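Local coordinates for putative uncharacterized protein (Legionella drancourtii, PDB 4JVS) that probably acts as a GTPase-activating protein, a Legionella effector of the LepB family whose GAP domain promotes GTP hydrolysis on a bound small GTPase, at residues R123-V128 / L136-Y141; G109-A114 / G243-T248; N93-F98 / T146-H151; Q161-A166 / Q204-V209. One frame throughout, in Å; residues are numbered along the deposited sequence.

Interaction 1 of 4, residues R123-V128 / L136-Y141; sequences RHLSIV and LRFAPY. With GDP (guanosine-5'-diphosphate), chain D; AF3 (aluminum fluoride), chain E.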
# COMPACT_ATOMS: atom_id res chain seq x y z
N ARG A 123 10.72 -3.79 -4.86
CA ARG A 123 9.96 -4.99 -4.63
C ARG A 123 9.01 -4.89 -3.50
O ARG A 123 7.96 -5.46 -3.53
CB ARG A 123 10.91 -6.11 -4.31
CG ARG A 123 11.52 -6.78 -5.46
CD ARG A 123 12.52 -7.70 -4.92
NE ARG A 123 13.30 -8.41 -5.91
CZ ARG A 123 14.60 -8.24 -6.11
NH1 ARG A 123 15.23 -8.94 -7.00
NH2 ARG A 123 15.27 -7.37 -5.40
N HIS A 124 9.39 -4.20 -2.45
CA HIS A 124 8.54 -4.10 -1.27
C HIS A 124 7.28 -3.30 -1.52
O HIS A 124 6.19 -3.69 -1.06
CB HIS A 124 9.32 -3.48 -0.11
CG HIS A 124 10.05 -4.47 0.72
ND1 HIS A 124 9.68 -5.80 0.79
CD2 HIS A 124 11.13 -4.34 1.52
CE1 HIS A 124 10.51 -6.45 1.59
NE2 HIS A 124 11.40 -5.59 2.05
N LEU A 125 7.43 -2.20 -2.24
CA LEU A 125 6.35 -1.24 -2.44
C LEU A 125 5.42 -1.65 -3.56
O LEU A 125 4.46 -0.93 -3.86
CB LEU A 125 6.92 0.14 -2.77
CG LEU A 125 7.68 0.78 -1.61
CD1 LEU A 125 8.30 2.12 -2.02
CD2 LEU A 125 6.74 0.93 -0.45
N SER A 126 5.69 -2.79 -4.18
CA SER A 126 4.92 -3.17 -5.36
C SER A 126 4.56 -4.66 -5.49
O SER A 126 3.84 -5.04 -6.41
CB SER A 126 5.63 -2.67 -6.61
OG SER A 126 5.60 -1.25 -6.66
N ILE A 127 5.04 -5.49 -4.57
CA ILE A 127 4.69 -6.91 -4.60
C ILE A 127 3.29 -7.17 -4.05
O ILE A 127 2.91 -6.68 -2.99
CB ILE A 127 5.77 -7.79 -3.91
CG1 ILE A 127 6.89 -8.10 -4.91
CG2 ILE A 127 5.18 -9.09 -3.39
CD1 ILE A 127 7.98 -8.98 -4.36
N VAL A 128 2.51 -7.94 -4.81
CA VAL A 128 1.14 -8.25 -4.44
C VAL A 128 1.11 -9.55 -3.65
O VAL A 128 1.51 -10.59 -4.16
CB VAL A 128 0.25 -8.40 -5.68
CG1 VAL A 128 -1.21 -8.44 -5.28
CG2 VAL A 128 0.49 -7.27 -6.66
N LEU A 136 2.14 -6.22 1.52
CA LEU A 136 2.74 -6.26 2.85
C LEU A 136 3.45 -4.93 3.05
O LEU A 136 4.33 -4.56 2.27
CB LEU A 136 3.71 -7.44 2.98
CG LEU A 136 3.11 -8.71 3.57
CD1 LEU A 136 1.93 -9.22 2.75
CD2 LEU A 136 4.15 -9.79 3.73
N ARG A 137 3.04 -4.21 4.09
CA ARG A 137 3.49 -2.84 4.35
C ARG A 137 4.99 -2.64 4.44
O ARG A 137 5.71 -3.45 5.04
CB ARG A 137 2.86 -2.30 5.63
CG ARG A 137 1.40 -1.98 5.49
CD ARG A 137 0.94 -1.21 6.70
NE ARG A 137 -0.42 -0.76 6.51
CZ ARG A 137 -0.75 0.29 5.78
NH1 ARG A 137 0.19 1.00 5.17
NH2 ARG A 137 -2.02 0.63 5.66
N PHE A 138 5.44 -1.54 3.86
CA PHE A 138 6.83 -1.11 3.95
C PHE A 138 6.82 0.40 4.17
O PHE A 138 7.36 1.18 3.37
CB PHE A 138 7.58 -1.49 2.68
CG PHE A 138 9.07 -1.41 2.81
CD1 PHE A 138 9.72 -2.07 3.84
CD2 PHE A 138 9.82 -0.68 1.90
CE1 PHE A 138 11.12 -2.00 3.96
CE2 PHE A 138 11.20 -0.61 2.02
CZ PHE A 138 11.85 -1.27 3.05
N ALA A 139 6.20 0.81 5.28
CA ALA A 139 5.90 2.20 5.57
C ALA A 139 7.08 3.20 5.61
O ALA A 139 6.90 4.37 5.27
CB ALA A 139 5.08 2.30 6.85
N PRO A 140 8.28 2.75 6.03
CA PRO A 140 9.29 3.80 6.14
C PRO A 140 9.78 4.36 4.81
O PRO A 140 10.47 5.38 4.82
CB PRO A 140 10.44 3.11 6.89
CG PRO A 140 9.78 1.99 7.63
CD PRO A 140 8.73 1.51 6.69
N TYR A 141 9.43 3.71 3.69
CA TYR A 141 9.88 4.20 2.39
C TYR A 141 8.78 4.75 1.48
O TYR A 141 9.08 5.24 0.39
CB TYR A 141 10.73 3.15 1.67
CG TYR A 141 12.18 3.17 2.10
CD1 TYR A 141 13.08 4.07 1.55
CD2 TYR A 141 12.64 2.29 3.08
CE1 TYR A 141 14.42 4.09 1.96
CE2 TYR A 141 13.97 2.30 3.50
CZ TYR A 141 14.85 3.21 2.93
OH TYR A 141 16.16 3.21 3.35
PB GDP D . -4.95 2.47 5.39
O1B GDP D . -3.84 2.90 4.41
O2B GDP D . -5.95 1.60 4.60
O3B GDP D . -5.60 3.66 6.05
O3A GDP D . -4.26 1.60 6.50
PA GDP D . -5.07 0.84 7.62
O1A GDP D . -4.94 -0.65 7.43
O2A GDP D . -6.52 1.19 7.59
O5' GDP D . -4.40 1.31 8.95
C5' GDP D . -4.30 0.32 9.90
C4' GDP D . -2.99 0.34 10.65
O4' GDP D . -2.88 1.45 11.51
C3' GDP D . -3.12 -0.89 11.46
O3' GDP D . -2.26 -1.86 11.01
C2' GDP D . -2.97 -0.45 12.87
O2' GDP D . -1.72 -0.77 13.37
C1' GDP D . -3.19 1.03 12.81
N9 GDP D . -4.52 1.50 13.23
C8 GDP D . -5.62 1.66 12.46
N7 GDP D . -6.65 2.12 13.17
C5 GDP D . -6.26 2.29 14.44
C6 GDP D . -6.94 2.76 15.64
O6 GDP D . -8.12 3.09 15.62
N1 GDP D . -6.21 2.80 16.82
C2 GDP D . -4.84 2.42 16.94
N2 GDP D . -4.14 2.50 18.19
N3 GDP D . -4.21 1.99 15.83
C4 GDP D . -4.91 1.91 14.52
AL AF3 E . -2.91 2.54 3.11
F1 AF3 E . -3.18 3.98 2.30
F2 AF3 E . -4.27 1.59 3.15
F3 AF3 E . -1.42 1.76 3.11
O HOH W 1 -3.21 1.76 0.98
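H124, in the last turn of helix 118-124, packs over one face of the F138 ring. Its CB starts the contact as a CH-pi donor, 3.9 Å from the F138 ring centroid. One atom further out, H124 CG lies 3.8 Å from F138 CG, and H124 CD2 then settles over the middle of the phenyl ring, 3.4 Å from F138 CE1. H124 NE2, at the tip, is farther from the ring, 4.1 Å from F138 CE1, and is hydrogen-bonded to E252. The two ring planes stand at 48°, an oblique pairing. F138 meets this approach with CG anti to the backbone N (chi1 -166°), its CB directed at the helix end. L125 meets the same ring at its edge: its CD2 lies near the ring plane, 4.0 Å from F138 CB, while its CD1 faces the carbonyl O of Y141.

Between L136 and F138 the chain turns R137 the other way, onto the nucleotide, in the manner of an arginine finger. The R137 side chain is extended from CG to NE. Its NH2 donates to GDP O1B at 3.2 Å (N-H...O angle 150°), and NH1 and NH2 make weak bonds to AF3 F3, the former at 2.7 Å. Beyond its fluorides, the aluminum is bound by GDP O1B and, on the side away from O1B, by a water at 2.3 Å, consistent with a hydrolytic transition-state mimic though not strictly in line. GDP and aluminum fluoride are also hydrogen-bonded by the neighbouring protein chain. L136 pairs with a strand of that chain, while H110 and Y116 meet F138 edge-to-face.

Interaction 2 of 4, residues G109-A114 / G243-T248; sequences GHAYIA and GDQLAT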
# COMPACT_ATOMS: atom_id res chain seq x y z
N GLY A 109 5.53 -1.92 11.53
CA GLY A 109 6.37 -3.09 11.51
C GLY A 109 7.74 -3.08 10.90
O GLY A 109 8.43 -4.06 10.98
N HIS A 110 8.15 -1.97 10.32
CA HIS A 110 9.45 -1.83 9.74
C HIS A 110 10.08 -0.61 10.27
O HIS A 110 9.42 0.34 10.57
CB HIS A 110 9.33 -1.66 8.25
CG HIS A 110 9.15 -2.94 7.51
ND1 HIS A 110 10.16 -3.62 7.03
CD2 HIS A 110 8.04 -3.62 7.15
CE1 HIS A 110 9.72 -4.68 6.41
NE2 HIS A 110 8.43 -4.69 6.49
N ALA A 111 11.38 -0.59 10.35
CA ALA A 111 12.08 0.59 10.78
C ALA A 111 12.90 1.10 9.63
O ALA A 111 13.25 0.37 8.76
CB ALA A 111 12.95 0.28 11.97
N TYR A 112 13.14 2.38 9.59
CA TYR A 112 13.86 2.91 8.49
C TYR A 112 15.26 2.45 8.61
O TYR A 112 15.86 2.61 9.62
CB TYR A 112 13.82 4.41 8.50
CG TYR A 112 14.64 5.04 7.45
CD1 TYR A 112 15.89 5.51 7.72
CD2 TYR A 112 14.17 5.17 6.21
CE1 TYR A 112 16.66 6.07 6.76
CE2 TYR A 112 14.93 5.73 5.24
CZ TYR A 112 16.17 6.17 5.53
OH TYR A 112 16.91 6.74 4.55
N ILE A 113 15.76 1.88 7.54
CA ILE A 113 17.12 1.50 7.45
C ILE A 113 17.57 2.22 6.24
O ILE A 113 16.97 2.13 5.22
CB ILE A 113 17.23 0.00 7.28
CG1 ILE A 113 17.42 -0.65 8.62
CG2 ILE A 113 18.46 -0.33 6.51
CD1 ILE A 113 16.17 -1.23 9.18
N ALA A 114 18.61 3.00 6.36
CA ALA A 114 19.05 3.82 5.23
C ALA A 114 19.80 2.96 4.23
O ALA A 114 20.06 3.38 3.10
CB ALA A 114 19.91 4.96 5.70
N GLY A 243 16.98 -1.27 18.50
CA GLY A 243 16.60 -2.67 18.49
C GLY A 243 15.66 -2.90 17.33
O GLY A 243 15.78 -3.89 16.61
N ASP A 244 14.73 -1.97 17.16
CA ASP A 244 13.78 -2.05 16.07
C ASP A 244 14.46 -2.07 14.69
O ASP A 244 14.07 -2.85 13.82
CB ASP A 244 12.79 -0.89 16.14
CG ASP A 244 11.67 -1.13 17.13
OD1 ASP A 244 11.69 -2.16 17.83
OD2 ASP A 244 10.77 -0.26 17.22
N GLN A 245 15.45 -1.21 14.51
CA GLN A 245 16.23 -1.19 13.28
C GLN A 245 16.92 -2.55 13.07
O GLN A 245 16.94 -3.10 11.96
CB GLN A 245 17.26 -0.05 13.31
CG GLN A 245 16.83 1.24 12.62
CD GLN A 245 17.79 2.41 12.88
OE1 GLN A 245 18.55 2.41 13.84
NE2 GLN A 245 17.75 3.42 12.01
N LEU A 246 17.48 -3.09 14.14
CA LEU A 246 18.25 -4.33 14.06
C LEU A 246 17.35 -5.52 13.73
O LEU A 246 17.70 -6.35 12.89
CB LEU A 246 19.02 -4.56 15.36
CG LEU A 246 20.24 -3.68 15.68
CD1 LEU A 246 20.66 -3.86 17.11
CD2 LEU A 246 21.39 -4.00 14.76
N ALA A 247 16.20 -5.59 14.39
CA ALA A 247 15.20 -6.63 14.16
C ALA A 247 14.64 -6.55 12.74
O ALA A 247 14.41 -7.58 12.10
CB ALA A 247 14.06 -6.50 15.16
N THR A 248 14.42 -5.33 12.26
CA THR A 248 14.03 -5.11 10.87
C THR A 248 15.03 -5.76 9.91
O THR A 248 14.63 -6.40 8.93
CB THR A 248 13.91 -3.61 10.56
OG1 THR A 248 12.87 -3.04 11.36
CG2 THR A 248 13.56 -3.38 9.08
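The short strand around H110 and A111 runs past the first turns of helix 243-253, with CA atoms 5.2 Å apart between A111 and Q245 and 5.7 Å between H110 and T248. T248 is the polar centre. Its OG1 lies beside the backbone N (chi1 -63°) and donates back to D244 O at 2.7 Å, a carbonyl that also receives T248 N from the opposite face of its plane. The same OG1 accepts a weak bond from A111 N at 3.0 Å. A second bond runs from Q245 NE2 to Y112 O, 3.2 Å long and fairly straight (161°), the acceptor lying in the amide plane of Q245. Between the two bonds, A111 CB rests 3.8 Å from Q245 CA, and I113 CD1 closes the apolar side against T248 CG2.

The contact thus joins the N-terminal and C-terminal subdomains of the LepB GAP domain through a short strand with the loop after it, and one helix. D244 extends the join, bonding to A106 N on the adjoining strand and to S279 of helix 271-280, whose side chains also receive L246. Y112, for its part, packs on T96 and K99 in the loop between helix 60-80 and strand 106-107.

Interaction 3 of 4, residues N93-F98 / T146-H151; sequences NFFTAF and TDYCRH
F95 and F98 bring the loop after helix 60-80 alongside helix 142-151 at the surface of the N-terminal subdomain of the LepB GAP domain: a type I beta turn from N93 to T96 leads into a 3-10 segment, and CA atoms are 6.9 Å apart between F95 and Y148 and 6.6 Å between F98 and D147. An Asx turn, N93 OD1 accepting from F95 N on a lone pair, fixes its start.

F94, F95 and Y148 form an aromatic cluster. The F94 ring reaches Y148 with CG between the backbone N and the carbonyl carbon (chi1 52°), and its CD1 and CE1 lie over the rim of one face of the tyrosine ring. The planes are nearly parallel, 21° apart, with centroids at 4.5 Å, but offset so that little of one ring lies over the other. F95 comes in more steeply, its CE1 3.9 Å from Y148 CB.

F98 instead sets one face over the helix backbone, at D147 C and Y148 N. F98 CD1 is 3.6 Å from D147 CB, and F98 CE2 reaches Y148 CD1. The edge of F98 also points at the face of H151 (planes at 66°, centroids 5.1 Å apart). That imidazole is steadied from within the helix, where ND1 donates to D147 O at 3.2 Å. The D147 carboxylate forms a salt bridge with R150.

The cluster continues toward W157 on helix 156-177, edge-to-face with F95 and also touching Y148. I121 of helix 118-124 packs against F95, and F152, just past helix 142-151, borders Y148 and F98.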
# COMPACT_ATOMS: atom_id res chain seq x y z
N ASN A 93 20.91 4.09 -0.03
CA ASN A 93 20.15 4.28 -1.25
C ASN A 93 19.95 5.76 -1.50
O ASN A 93 20.28 6.59 -0.65
CB ASN A 93 18.79 3.58 -1.19
CG ASN A 93 18.01 3.93 0.06
OD1 ASN A 93 17.56 5.06 0.24
ND2 ASN A 93 17.84 2.95 0.93
N PHE A 94 19.39 6.10 -2.65
CA PHE A 94 19.28 7.50 -3.00
C PHE A 94 18.07 8.22 -2.40
O PHE A 94 17.79 9.36 -2.77
CB PHE A 94 19.41 7.71 -4.51
CG PHE A 94 18.48 6.86 -5.36
CD1 PHE A 94 17.11 6.85 -5.13
CD2 PHE A 94 18.98 6.14 -6.43
CE1 PHE A 94 16.26 6.08 -5.93
CE2 PHE A 94 18.14 5.37 -7.24
CZ PHE A 94 16.77 5.35 -7.00
N PHE A 95 17.37 7.55 -1.48
CA PHE A 95 16.18 8.14 -0.84
C PHE A 95 16.52 8.99 0.37
O PHE A 95 15.68 9.75 0.85
CB PHE A 95 15.18 7.07 -0.42
CG PHE A 95 14.59 6.29 -1.56
CD1 PHE A 95 13.64 6.86 -2.38
CD2 PHE A 95 14.98 4.99 -1.79
CE1 PHE A 95 13.10 6.15 -3.43
CE2 PHE A 95 14.44 4.27 -2.83
CZ PHE A 95 13.50 4.85 -3.65
N THR A 96 17.75 8.83 0.86
CA THR A 96 18.24 9.47 2.08
C THR A 96 17.97 10.99 2.15
O THR A 96 17.61 11.52 3.21
CB THR A 96 19.75 9.14 2.30
OG1 THR A 96 19.86 7.85 2.93
CG2 THR A 96 20.45 10.19 3.17
N ALA A 97 18.10 11.66 1.01
CA ALA A 97 17.82 13.09 0.90
C ALA A 97 16.37 13.46 1.25
O ALA A 97 16.08 14.63 1.53
CB ALA A 97 18.17 13.57 -0.49
N PHE A 98 15.48 12.50 1.16
CA PHE A 98 14.09 12.74 1.39
C PHE A 98 13.61 12.17 2.70
O PHE A 98 12.45 11.97 2.86
CB PHE A 98 13.29 12.09 0.30
CG PHE A 98 13.59 12.60 -1.06
CD1 PHE A 98 13.10 13.79 -1.46
CD2 PHE A 98 14.33 11.89 -1.93
CE1 PHE A 98 13.35 14.26 -2.66
CE2 PHE A 98 14.57 12.38 -3.13
CZ PHE A 98 14.08 13.57 -3.49
N THR A 146 7.53 8.44 -2.69
CA THR A 146 6.65 9.41 -3.31
C THR A 146 7.40 10.70 -3.61
O THR A 146 7.28 11.26 -4.71
CB THR A 146 5.42 9.70 -2.42
OG1 THR A 146 4.57 8.55 -2.38
CG2 THR A 146 4.65 10.90 -2.93
N ASP A 147 8.21 11.15 -2.65
CA ASP A 147 8.95 12.39 -2.79
C ASP A 147 9.94 12.33 -3.94
O ASP A 147 10.07 13.28 -4.70
CB ASP A 147 9.68 12.73 -1.49
CG ASP A 147 8.78 13.39 -0.48
OD1 ASP A 147 7.72 13.92 -0.89
OD2 ASP A 147 9.12 13.38 0.73
N TYR A 148 10.63 11.20 -4.06
CA TYR A 148 11.53 10.95 -5.17
C TYR A 148 10.78 11.06 -6.51
O TYR A 148 11.20 11.81 -7.40
CB TYR A 148 12.20 9.58 -5.03
CG TYR A 148 13.32 9.35 -6.03
CD1 TYR A 148 14.64 9.58 -5.69
CD2 TYR A 148 13.04 8.94 -7.33
CE1 TYR A 148 15.65 9.39 -6.61
CE2 TYR A 148 14.05 8.75 -8.26
CZ TYR A 148 15.35 8.97 -7.89
OH TYR A 148 16.36 8.77 -8.81
N CYS A 149 9.68 10.35 -6.66
CA CYS A 149 8.94 10.35 -7.92
C CYS A 149 8.44 11.76 -8.31
O CYS A 149 8.11 12.01 -9.47
CB CYS A 149 7.77 9.36 -7.86
SG CYS A 149 8.25 7.66 -7.61
N ARG A 150 8.43 12.67 -7.34
CA ARG A 150 7.95 14.03 -7.60
C ARG A 150 9.09 14.89 -8.16
O ARG A 150 8.94 15.56 -9.19
CB ARG A 150 7.33 14.61 -6.33
CG ARG A 150 6.50 15.86 -6.55
CD ARG A 150 6.10 16.52 -5.23
NE ARG A 150 5.14 15.74 -4.47
CZ ARG A 150 5.38 15.23 -3.27
NH1 ARG A 150 6.55 15.41 -2.70
NH2 ARG A 150 4.43 14.53 -2.65
N HIS A 151 10.25 14.84 -7.51
CA HIS A 151 11.41 15.57 -8.02
C HIS A 151 11.94 14.95 -9.30
O HIS A 151 12.43 15.66 -10.15
CB HIS A 151 12.54 15.65 -6.99
CG HIS A 151 12.21 16.49 -5.81
ND1 HIS A 151 11.14 16.24 -4.98
CD2 HIS A 151 12.83 17.58 -5.29
CE1 HIS A 151 11.10 17.13 -4.01
NE2 HIS A 151 12.12 17.96 -4.17

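Interaction 4 of 4, residues Q161-A166 / Q204-V209; sequences QRLATA and QYKTEV
R162 sends CG out anti to its backbone N (chi1 -168°), whereas Y205 keeps CG anti to its carbonyl carbon (chi1 -67°), bringing R162 CG over the face of the tyrosine ring. R162 CG makes a CH-pi contact 3.8 Å from the Y205 centroid, close to the ring's centre, and R162 CD follows over the same face at 3.6 Å from Y205 CE1. The side chain bends at chi3, which sets NE, and NH2 is hydrogen-bonded to the carbonyl O of P153. The ring's edge is met by A166, whose CB lies in its plane, 3.5 Å from Y205 CD2.

Helices 156-177 and 193-214 follow one another in the chain as an antiparallel pair of the N-terminal subdomain. The axes of segments 161-166 and 204-209 approach to 9.0 Å, with 151° between their N-to-C directions. L163 splits its two methyls: CD1 sits 3.5 Å from K206 N, and CD2 packs 3.6 Å from V209 CG2. Helix 60-80 adds a third wall, Y70 against L163 and V74 against V209. K206 NZ turns off to D210 and to the hydroxyl of Y70.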
# COMPACT_ATOMS: atom_id res chain seq x y z
N GLN A 161 8.45 1.83 -10.95
CA GLN A 161 7.34 1.87 -10.01
C GLN A 161 6.02 2.01 -10.77
O GLN A 161 4.96 1.55 -10.32
CB GLN A 161 7.55 3.03 -9.04
CG GLN A 161 6.45 3.23 -8.04
CD GLN A 161 6.97 3.28 -6.63
OE1 GLN A 161 7.52 2.30 -6.14
NE2 GLN A 161 6.81 4.43 -5.96
N ARG A 162 6.09 2.56 -11.94
CA ARG A 162 4.93 2.89 -12.71
C ARG A 162 4.48 1.68 -13.45
O ARG A 162 3.32 1.47 -13.63
CB ARG A 162 5.36 3.98 -13.66
CG ARG A 162 4.34 4.71 -14.39
CD ARG A 162 5.02 5.75 -15.17
NE ARG A 162 5.25 6.92 -14.35
CZ ARG A 162 6.18 7.83 -14.57
NH1 ARG A 162 7.00 7.70 -15.58
NH2 ARG A 162 6.29 8.85 -13.75
N LEU A 163 5.43 0.89 -13.90
CA LEU A 163 5.16 -0.41 -14.51
C LEU A 163 4.62 -1.36 -13.45
O LEU A 163 3.74 -2.18 -13.70
CB LEU A 163 6.46 -0.98 -15.09
CG LEU A 163 6.47 -2.45 -15.53
CD1 LEU A 163 5.70 -2.64 -16.83
CD2 LEU A 163 7.88 -3.01 -15.63
N ALA A 164 5.18 -1.24 -12.26
CA ALA A 164 4.79 -2.03 -11.11
C ALA A 164 3.33 -1.79 -10.78
O ALA A 164 2.54 -2.73 -10.67
CB ALA A 164 5.67 -1.68 -9.93
N THR A 165 3.00 -0.51 -10.60
CA THR A 165 1.65 -0.08 -10.24
C THR A 165 0.67 -0.49 -11.33
O THR A 165 -0.47 -0.86 -11.04
CB THR A 165 1.58 1.47 -10.08
OG1 THR A 165 2.62 1.92 -9.21
CG2 THR A 165 0.21 1.90 -9.53
N ALA A 166 1.12 -0.42 -12.57
CA ALA A 166 0.31 -0.78 -13.72
C ALA A 166 -0.11 -2.24 -13.66
O ALA A 166 -1.26 -2.58 -13.95
CB ALA A 166 1.07 -0.50 -15.02
N GLN A 204 2.70 -0.35 -22.49
CA GLN A 204 3.43 0.89 -22.75
C GLN A 204 4.59 1.07 -21.79
O GLN A 204 5.72 1.32 -22.21
CB GLN A 204 2.49 2.10 -22.63
CG GLN A 204 1.39 2.15 -23.67
CD GLN A 204 0.36 3.25 -23.40
OE1 GLN A 204 0.56 4.11 -22.53
NE2 GLN A 204 -0.75 3.21 -24.14
N TYR A 205 4.30 0.94 -20.50
CA TYR A 205 5.29 1.11 -19.45
C TYR A 205 6.38 0.04 -19.54
O TYR A 205 7.54 0.30 -19.21
CB TYR A 205 4.61 1.06 -18.08
CG TYR A 205 3.67 2.22 -17.79
CD1 TYR A 205 3.95 3.50 -18.26
CD2 TYR A 205 2.52 2.03 -17.04
CE1 TYR A 205 3.08 4.56 -17.99
CE2 TYR A 205 1.65 3.08 -16.77
CZ TYR A 205 1.94 4.34 -17.24
OH TYR A 205 1.09 5.38 -16.97
N LYS A 206 6.00 -1.15 -20.00
CA LYS A 206 6.95 -2.24 -20.23
C LYS A 206 7.92 -1.87 -21.35
O LYS A 206 9.10 -2.19 -21.29
CB LYS A 206 6.20 -3.52 -20.60
CG LYS A 206 6.97 -4.80 -20.38
CD LYS A 206 7.09 -5.64 -21.65
CE LYS A 206 7.71 -7.01 -21.36
NZ LYS A 206 8.78 -6.95 -20.29
N THR A 207 7.39 -1.19 -22.36
CA THR A 207 8.20 -0.71 -23.48
C THR A 207 9.32 0.19 -22.98
O THR A 207 10.48 -0.02 -23.30
CB THR A 207 7.36 0.09 -24.49
OG1 THR A 207 6.19 -0.67 -24.86
CG2 THR A 207 8.19 0.41 -25.72
N GLU A 208 8.98 1.16 -22.16
CA GLU A 208 9.94 2.07 -21.60
C GLU A 208 10.89 1.44 -20.63
O GLU A 208 12.00 1.87 -20.51
CB GLU A 208 9.19 3.08 -20.82
CG GLU A 208 8.30 3.88 -21.60
CD GLU A 208 8.08 5.16 -20.94
OE1 GLU A 208 9.03 5.68 -20.36
OE2 GLU A 208 6.96 5.66 -20.96
N VAL A 209 10.41 0.49 -19.88
CA VAL A 209 11.25 -0.25 -18.94
C VAL A 209 12.26 -1.15 -19.68
O VAL A 209 13.46 -1.15 -19.36
CB VAL A 209 10.40 -1.10 -18.00
CG1 VAL A 209 11.24 -2.17 -17.32
CG2 VAL A 209 9.73 -0.21 -16.97

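In the fold
Interactions 1 and 2 are buried, interaction 4 is partly buried and interaction 3 lies at the surface. Interaction 1, near the chain's centre, is a ring pair set back from the nucleotide, which R137 of the same segment reaches. Interaction 2 alone joins the two subdomains and alone relies on hydrogen bonds between its segments. Interaction 3 is an aromatic cluster, and interaction 4 apolar and CH-pi packing between two helices. Y141 links three sites, its OH probably hydrogen-bonded to I113 O of interaction 2 and N93 ND2 of interaction 3. Helix 156-177 ties interaction 4 to interactions 1 and 3: A164 and Q161 touch S126, and Q161 reaches C149.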